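Local structure of trehalose-6-phosphate phosphatase (Neosartorya fumigata, 5DXL) at residues 69-73 with 85-89; 112-117 with 134-139; 189-195 with 221-227. The protein belongs to the trehalose-phosphatase family of the HAD clan, with a mainly parallel α/β core domain and a smaller cap built on an antiparallel sheet. One frame throughout, in Å; residues are numbered along the deposited sequence.

Contact 1: 69-73 with 85-89; sequences DQAFL and LSAEH
With CG beside its own backbone N (chi1 -63°) and CD carried straight on beyond it, Glu88 extends its side chain across the start of helix 70-77. The methylene CG comes to rest 3.5 Å from Asp69 CA, and the carboxylate beyond it reaches the amide of Gln70. Glu88 OE2 takes that amide hydrogen 2.9 Å from Gln70 N in an almost straight bond (172°), using the lone pair turned away from OE1. The same oxygen lies 3.3 Å from water 1, a weak bond, and this water accepts from Ala71 N. Gln70 N is thus served directly and Ala71 N only through water 1, whereas the side chain of Asp69, at the N-cap position, makes no capping bond. Asp69 OD1 stands 4.3 Å from Glu88 OE2, a like-charged approach that the helix N-terminus probably eases. Helix 70-77 is the crossover of a beta-alpha-beta unit, joining strand 60-65 to its parallel neighbour 84-87, and its first turn packs on the end of that second strand. Ala87 points CB at the helix, 3.6 Å from Gln70 CA. Leu73 sends its CD1 branch to the strand, where it touches Ala87 CB at 3.6 Å and lies equally near the carbonyl oxygen of Ser86. Leu85 CB meets this same methyl more loosely, while Trp101 of strand 101-103 touches both Leu85 and Gln70.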
# COMPACT_ATOMS: atom_id res chain seq x y z
N ASP A 69 -10.67 -2.51 -5.47
CA ASP A 69 -11.11 -3.89 -5.66
C ASP A 69 -10.21 -4.66 -6.61
O ASP A 69 -9.64 -4.10 -7.55
CB ASP A 69 -12.53 -3.94 -6.25
CG ASP A 69 -13.60 -3.45 -5.30
OD1 ASP A 69 -13.32 -3.22 -4.10
OD2 ASP A 69 -14.74 -3.31 -5.77
N GLN A 70 -10.11 -5.96 -6.38
CA GLN A 70 -9.44 -6.87 -7.31
C GLN A 70 -9.99 -6.69 -8.72
O GLN A 70 -9.23 -6.60 -9.69
CB GLN A 70 -9.61 -8.31 -6.83
CG GLN A 70 -9.12 -9.39 -7.77
CD GLN A 70 -9.54 -10.76 -7.31
OE1 GLN A 70 -10.40 -10.90 -6.43
NE2 GLN A 70 -8.95 -11.80 -7.89
N ALA A 71 -11.30 -6.62 -8.84
CA ALA A 71 -11.92 -6.52 -10.16
C ALA A 71 -11.55 -5.23 -10.89
O ALA A 71 -11.44 -5.22 -12.12
CB ALA A 71 -13.44 -6.64 -10.03
N PHE A 72 -11.32 -4.16 -10.13
CA PHE A 72 -10.94 -2.88 -10.72
C PHE A 72 -9.52 -2.94 -11.26
O PHE A 72 -9.27 -2.56 -12.41
CB PHE A 72 -11.05 -1.75 -9.69
CG PHE A 72 -10.66 -0.40 -10.23
CD1 PHE A 72 -9.35 0.04 -10.15
CD2 PHE A 72 -11.62 0.43 -10.81
CE1 PHE A 72 -9.00 1.29 -10.65
CE2 PHE A 72 -11.27 1.67 -11.31
CZ PHE A 72 -9.95 2.10 -11.23
N LEU A 73 -8.59 -3.42 -10.44
CA LEU A 73 -7.19 -3.48 -10.89
C LEU A 73 -7.08 -4.42 -12.07
O LEU A 73 -6.38 -4.13 -13.04
CB LEU A 73 -6.26 -3.95 -9.76
CG LEU A 73 -6.08 -3.00 -8.58
CD1 LEU A 73 -4.99 -3.55 -7.68
CD2 LEU A 73 -5.77 -1.58 -9.02
N LEU A 85 0.13 -6.97 -8.68
CA LEU A 85 -1.05 -6.24 -8.21
C LEU A 85 -1.42 -6.65 -6.79
O LEU A 85 -1.55 -7.83 -6.50
CB LEU A 85 -2.25 -6.48 -9.15
CG LEU A 85 -1.99 -6.08 -10.61
CD1 LEU A 85 -3.15 -6.57 -11.48
CD2 LEU A 85 -1.79 -4.56 -10.76
N SER A 86 -1.57 -5.66 -5.92
CA SER A 86 -2.05 -5.88 -4.55
C SER A 86 -3.34 -5.08 -4.40
O SER A 86 -3.33 -3.86 -4.53
CB SER A 86 -1.01 -5.45 -3.53
OG SER A 86 -1.55 -5.46 -2.20
N ALA A 87 -4.45 -5.79 -4.20
CA ALA A 87 -5.77 -5.15 -4.19
C ALA A 87 -6.46 -5.32 -2.85
O ALA A 87 -6.10 -6.21 -2.07
CB ALA A 87 -6.65 -5.73 -5.30
N GLU A 88 -7.44 -4.45 -2.59
CA GLU A 88 -8.33 -4.56 -1.44
C GLU A 88 -7.53 -4.61 -0.14
O GLU A 88 -7.75 -5.47 0.72
CB GLU A 88 -9.25 -5.79 -1.59
CG GLU A 88 -10.15 -5.65 -2.80
CD GLU A 88 -11.20 -6.74 -2.93
OE1 GLU A 88 -11.75 -7.18 -1.89
OE2 GLU A 88 -11.48 -7.15 -4.08
N HIS A 89 -6.60 -3.68 -0.01
CA HIS A 89 -5.82 -3.52 1.21
C HIS A 89 -5.10 -4.81 1.61
O HIS A 89 -5.24 -5.29 2.74
CB HIS A 89 -6.72 -3.02 2.34
CG HIS A 89 -7.43 -1.74 2.02
ND1 HIS A 89 -8.70 -1.70 1.48
CD2 HIS A 89 -7.03 -0.45 2.11
CE1 HIS A 89 -9.06 -0.44 1.28
NE2 HIS A 89 -8.06 0.33 1.66
O HOH W 1 -13.31 -7.38 -6.84

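Contact 2: 112-117 with 134-139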
# COMPACT_ATOMS: atom_id res chain seq x y z
N TRP A 112 -10.38 -15.83 14.41
CA TRP A 112 -10.47 -14.64 15.26
C TRP A 112 -11.79 -13.90 15.06
O TRP A 112 -12.29 -13.25 15.99
CB TRP A 112 -9.29 -13.69 15.00
CG TRP A 112 -9.18 -13.17 13.60
CD1 TRP A 112 -8.42 -13.70 12.58
CD2 TRP A 112 -9.82 -12.00 13.06
NE1 TRP A 112 -8.56 -12.93 11.44
CE2 TRP A 112 -9.40 -11.89 11.71
CE3 TRP A 112 -10.69 -11.04 13.58
CZ2 TRP A 112 -9.85 -10.86 10.88
CZ3 TRP A 112 -11.13 -10.02 12.75
CH2 TRP A 112 -10.71 -9.94 11.42
N GLN A 113 -12.37 -14.01 13.87
CA GLN A 113 -13.61 -13.30 13.60
C GLN A 113 -14.76 -13.79 14.48
O GLN A 113 -15.64 -13.01 14.84
CB GLN A 113 -13.99 -13.41 12.13
CG GLN A 113 -13.03 -12.68 11.22
CD GLN A 113 -13.65 -12.33 9.89
OE1 GLN A 113 -14.81 -12.64 9.64
NE2 GLN A 113 -12.88 -11.67 9.03
N LYS A 114 -14.76 -15.07 14.81
CA LYS A 114 -15.80 -15.64 15.65
C LYS A 114 -15.76 -14.99 17.03
O LYS A 114 -16.78 -14.57 17.57
CB LYS A 114 -15.65 -17.16 15.76
CG LYS A 114 -16.73 -17.82 16.62
CD LYS A 114 -16.63 -19.36 16.59
CE LYS A 114 -17.68 -19.98 17.49
NZ LYS A 114 -17.83 -21.45 17.26
N GLU A 115 -14.56 -14.90 17.60
CA GLU A 115 -14.42 -14.34 18.94
C GLU A 115 -14.68 -12.84 18.95
O GLU A 115 -15.32 -12.32 19.86
CB GLU A 115 -13.04 -14.64 19.50
CG GLU A 115 -12.92 -14.34 20.98
CD GLU A 115 -11.67 -14.91 21.61
OE1 GLU A 115 -10.99 -15.72 20.94
OE2 GLU A 115 -11.36 -14.55 22.76
N VAL A 116 -14.19 -12.14 17.93
CA VAL A 116 -14.40 -10.70 17.86
C VAL A 116 -15.88 -10.36 17.72
O VAL A 116 -16.37 -9.43 18.36
CB VAL A 116 -13.59 -10.05 16.71
CG1 VAL A 116 -13.97 -8.58 16.52
CG2 VAL A 116 -12.10 -10.17 16.99
N MSE A 117 -16.61 -11.13 16.92
CA MSE A 117 -18.06 -10.94 16.80
C MSE A 117 -18.76 -11.14 18.15
O MSE A 117 -19.63 -10.36 18.52
CB MSE A 117 -18.65 -11.90 15.76
CG MSE A 117 -18.35 -11.52 14.32
SE MSE A 117 -18.96 -9.70 13.88
CE MSE A 117 -20.86 -9.98 14.12
N ARG A 134 -19.57 -5.45 9.58
CA ARG A 134 -18.77 -6.61 9.20
C ARG A 134 -18.35 -6.50 7.73
O ARG A 134 -19.20 -6.36 6.85
CB ARG A 134 -19.55 -7.90 9.46
CG ARG A 134 -18.82 -9.16 9.06
CD ARG A 134 -19.28 -10.35 9.90
NE ARG A 134 -18.29 -11.43 9.92
CZ ARG A 134 -18.43 -12.56 10.60
NH1 ARG A 134 -19.53 -12.77 11.31
NH2 ARG A 134 -17.48 -13.48 10.56
N LYS A 135 -17.05 -6.51 7.49
CA LYS A 135 -16.55 -6.65 6.12
C LYS A 135 -15.86 -8.00 5.97
O LYS A 135 -15.79 -8.77 6.93
CB LYS A 135 -15.61 -5.51 5.76
CG LYS A 135 -16.29 -4.16 5.62
CD LYS A 135 -15.57 -3.29 4.61
CE LYS A 135 -16.34 -2.02 4.32
NZ LYS A 135 -15.70 -1.23 3.22
N ARG A 136 -15.34 -8.27 4.77
CA ARG A 136 -14.69 -9.55 4.46
C ARG A 136 -13.60 -9.85 5.48
O ARG A 136 -13.53 -10.94 6.06
CB ARG A 136 -14.09 -9.54 3.05
CG ARG A 136 -13.56 -10.90 2.59
CD ARG A 136 -12.44 -10.78 1.55
NE ARG A 136 -12.78 -9.86 0.47
CZ ARG A 136 -13.47 -10.20 -0.61
NH1 ARG A 136 -13.90 -11.45 -0.75
NH2 ARG A 136 -13.73 -9.30 -1.55
N VAL A 137 -12.75 -8.86 5.71
CA VAL A 137 -11.56 -9.12 6.48
C VAL A 137 -11.48 -8.24 7.74
O VAL A 137 -10.77 -8.57 8.69
CB VAL A 137 -10.32 -8.92 5.62
CG1 VAL A 137 -9.22 -9.79 6.12
CG2 VAL A 137 -10.64 -9.32 4.19
N ALA A 138 -12.21 -7.14 7.76
CA ALA A 138 -12.15 -6.28 8.94
C ALA A 138 -13.49 -6.22 9.65
O ALA A 138 -14.53 -6.15 9.01
CB ALA A 138 -11.70 -4.90 8.56
N LEU A 139 -13.45 -6.23 10.98
CA LEU A 139 -14.67 -6.10 11.78
C LEU A 139 -14.58 -4.81 12.57
O LEU A 139 -13.57 -4.54 13.21
CB LEU A 139 -14.83 -7.29 12.73
CG LEU A 139 -14.97 -8.68 12.10
CD1 LEU A 139 -15.12 -9.75 13.17
CD2 LEU A 139 -16.14 -8.70 11.17
O HOH W 2 -16.34 -11.28 7.91
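Gln113 crosses from helix 112-125 to the turn of the facing hairpin, and each part of its side chain has a different neighbour. Its CB touches Leu139 CD1 and lies near Arg134 NH2. The next atom, CG, placed beside the backbone N and anti to the carbonyl carbon, sits 3.4 Å above one face of the Trp112 ring, displaced toward the rim. From there the extended chain carries the amide across to the turn, where it is held from both ends. OE1 accepts from Arg134 NH2 at 2.9 Å (157° at the hydrogen), with the donor in the carbonyl plane although amide and guanidinium planes are 58° apart. NE2 gives a hydrogen to Arg136 O at 3.1 Å (166°), and this oxygen lies close to the amide plane. Those two bonds of opposite polarity fix which way round the amide is turned.

Water 2 reinforces the arrangement: it accepts from Arg134 NE at the edge of the guanidinium and lies 2.7 Å from Gln113 OE1. Over one guanidinium face lies CG of Met117, a selenomethionine, 3.5 Å from Arg134 NH1. Leu139 fills the apolar side, its CD1 methyl 3.7 Å from Val116 CG1 and also touching Met117 CG and Trp112 CZ3. Val137 O approaches the Trp112 ring in its plane, 3.1 Å from CH2; this buried oxygen has no hydrogen-bonding partner in the model.

The contact therefore seats residues 112-117 of helix 112-125 on the connection between strands 131-134 and 139-142 of the four-stranded antiparallel sheet. Val183 and Pro185 of strand 180-185, next to 139-142, also touch Trp112, while Val166 of helix 166-169 packs on Trp112 and Val116, and Trp170 meets the Trp112 ring edge-to-face.

Contact 3: 189-195 with 221-227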
# COMPACT_ATOMS: atom_id res chain seq x y z
N ASN A 189 -1.67 -3.99 6.61
CA ASN A 189 -0.75 -2.86 6.72
C ASN A 189 0.21 -2.81 5.52
O ASN A 189 0.86 -3.81 5.20
CB ASN A 189 0.02 -2.96 8.04
CG ASN A 189 0.88 -1.74 8.31
OD1 ASN A 189 1.93 -1.56 7.72
ND2 ASN A 189 0.42 -0.89 9.23
N LYS A 190 0.29 -1.66 4.86
CA LYS A 190 1.09 -1.53 3.65
C LYS A 190 2.58 -1.72 3.89
O LYS A 190 3.33 -2.10 2.98
CB LYS A 190 0.85 -0.17 2.98
CG LYS A 190 -0.21 -0.25 1.91
CD LYS A 190 -0.28 1.03 1.08
CE LYS A 190 -1.47 0.95 0.14
NZ LYS A 190 -1.61 2.14 -0.72
N GLY A 191 3.02 -1.46 5.12
CA GLY A 191 4.40 -1.70 5.48
C GLY A 191 4.70 -3.18 5.49
O GLY A 191 5.77 -3.62 5.11
N PHE A 192 3.72 -3.95 5.95
CA PHE A 192 3.84 -5.40 5.96
C PHE A 192 3.98 -5.83 4.52
O PHE A 192 4.89 -6.58 4.14
CB PHE A 192 2.61 -6.03 6.64
CG PHE A 192 2.66 -7.53 6.73
CD1 PHE A 192 2.35 -8.31 5.63
CD2 PHE A 192 2.99 -8.15 7.92
CE1 PHE A 192 2.38 -9.70 5.71
CE2 PHE A 192 3.02 -9.53 8.02
CZ PHE A 192 2.72 -10.30 6.91
N ILE A 193 3.09 -5.30 3.69
CA ILE A 193 3.12 -5.58 2.28
C ILE A 193 4.49 -5.24 1.66
O ILE A 193 5.11 -6.09 1.03
CB ILE A 193 1.97 -4.82 1.55
CG1 ILE A 193 0.61 -5.29 2.11
CG2 ILE A 193 2.08 -5.01 0.04
CD1 ILE A 193 -0.60 -4.41 1.69
N ALA A 194 4.98 -4.02 1.89
CA ALA A 194 6.27 -3.57 1.35
C ALA A 194 7.51 -4.31 1.87
O ALA A 194 8.47 -4.53 1.14
CB ALA A 194 6.44 -2.06 1.61
N ALA A 195 7.52 -4.64 3.16
CA ALA A 195 8.65 -5.37 3.71
C ALA A 195 8.73 -6.76 3.09
O ALA A 195 9.81 -7.24 2.78
CB ALA A 195 8.55 -5.47 5.22
N ASP A 221 0.29 4.92 3.16
CA ASP A 221 1.52 4.80 2.39
C ASP A 221 2.76 5.09 3.22
O ASP A 221 3.84 4.60 2.91
CB ASP A 221 1.46 5.73 1.18
CG ASP A 221 0.44 5.29 0.17
OD1 ASP A 221 0.23 4.06 0.05
OD2 ASP A 221 -0.13 6.16 -0.51
N GLU A 222 2.59 5.87 4.28
CA GLU A 222 3.67 6.15 5.22
C GLU A 222 4.29 4.86 5.77
O GLU A 222 5.49 4.80 6.04
CB GLU A 222 3.16 7.03 6.37
CG GLU A 222 2.80 8.45 5.92
CD GLU A 222 4.04 9.26 5.56
OE1 GLU A 222 5.04 9.18 6.30
OE2 GLU A 222 4.01 9.97 4.53
N ASP A 223 3.48 3.81 5.90
CA ASP A 223 3.99 2.56 6.46
C ASP A 223 4.95 1.87 5.49
O ASP A 223 5.87 1.16 5.91
CB ASP A 223 2.82 1.63 6.83
CG ASP A 223 2.09 2.09 8.10
OD1 ASP A 223 2.73 2.68 9.00
OD2 ASP A 223 0.86 1.86 8.19
N MSE A 224 4.77 2.09 4.18
CA MSE A 224 5.74 1.59 3.19
C MSE A 224 7.09 2.27 3.40
O MSE A 224 8.13 1.61 3.37
CB MSE A 224 5.26 1.84 1.76
CG MSE A 224 3.98 1.10 1.41
SE MSE A 224 3.66 1.03 -0.51
CE MSE A 224 3.34 2.94 -0.85
N PHE A 225 7.07 3.59 3.60
CA PHE A 225 8.31 4.34 3.79
C PHE A 225 9.01 3.89 5.06
O PHE A 225 10.23 3.71 5.08
CB PHE A 225 8.05 5.85 3.86
CG PHE A 225 7.20 6.40 2.73
CD1 PHE A 225 7.30 5.90 1.44
CD2 PHE A 225 6.31 7.43 2.99
CE1 PHE A 225 6.50 6.42 0.41
CE2 PHE A 225 5.51 7.95 1.97
CZ PHE A 225 5.61 7.45 0.68
N ARG A 226 8.23 3.68 6.12
CA ARG A 226 8.76 3.15 7.38
C ARG A 226 9.43 1.81 7.17
O ARG A 226 10.54 1.57 7.66
CB ARG A 226 7.65 2.99 8.43
CG ARG A 226 7.29 4.26 9.13
CD ARG A 226 6.39 4.02 10.35
NE ARG A 226 5.86 5.30 10.81
CZ ARG A 226 4.70 5.81 10.41
NH1 ARG A 226 3.93 5.14 9.57
NH2 ARG A 226 4.30 7.00 10.86
N ALA A 227 8.76 0.92 6.45
CA ALA A 227 9.31 -0.40 6.21
C ALA A 227 10.63 -0.34 5.45
O ALA A 227 11.56 -1.10 5.74
CB ALA A 227 8.30 -1.26 5.44
O HOH W 3 -0.55 0.91 6.01
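Lys190 and Asp221 form a salt bridge between the starts of two helices of the HAD core, at places that match conserved motifs of this clan: the lysine of motif III and the last aspartate of a GDxxxD motif IV.

Among the charged interactions, Lys190 NZ lies 2.8 Å from Asp221 OD1, which receives it on its syn lone pair, the side of OD2. The lysine chain is extended beyond CG and runs alongside the aspartate, pointing the same way. NZ has further partners in Asp26 OD1, the first aspartate of the DxD motif, directly after core strand 21-25, and the carbonyl oxygen of Ile65; several acceptors thus fix its position. Asp223 OD1, for its part, is salt-bridged to Arg226 NH1 within its own helix.

The helices pack closely. The segment axes approach to 7.3 Å and cross at -42°, and Gly191 CA comes 3.2 Å from Asp223 O, which occupies the space where a CB on residue 191 would go. One turn on, Ala227 CB fits 3.5 Å from Gly191 O.

In the apolar contacts, Met224, a selenomethionine, lays its CG 3.7 Å from Lys190 CB and also near Ala194 CB, while Ala195 CB and Ala227 CB meet farther along.

Polar contacts gather at the N-terminus of helix 190-199. Asn189 has two conformers; in the one described, OD1 caps the helix, accepting from Gly191 N and weakly from Phe192 N, and ND2 makes a bond to Asp223 OD2 that is weak and, for the same reason, less certain. Water 3 links the same carboxylate to the helix, accepting from Lys190 N at 2.9 Å and donating to Asp223 OD2 at 2.8 Å.

How the contacts relate
The three contacts come in order along the chain without overlapping. Contacts 1 and 3 belong to the core domain, their centres about 17 Å apart, and meet where Ser86 OG packs 4.1 Å from Ile193 CD1. Contact 2 lies in the antiparallel cap, whose strands fall in sequence between core strands 101-103 and 211-216; its centre is about 20 Å from that of contact 1 and about 23 Å from that of contact 3. Core and cap are tied directly by a salt bridge of 2.9 Å between Glu88 OE1 and Arg136 NH2, linking contacts 1 and 2, whereas contacts 2 and 3 do not touch.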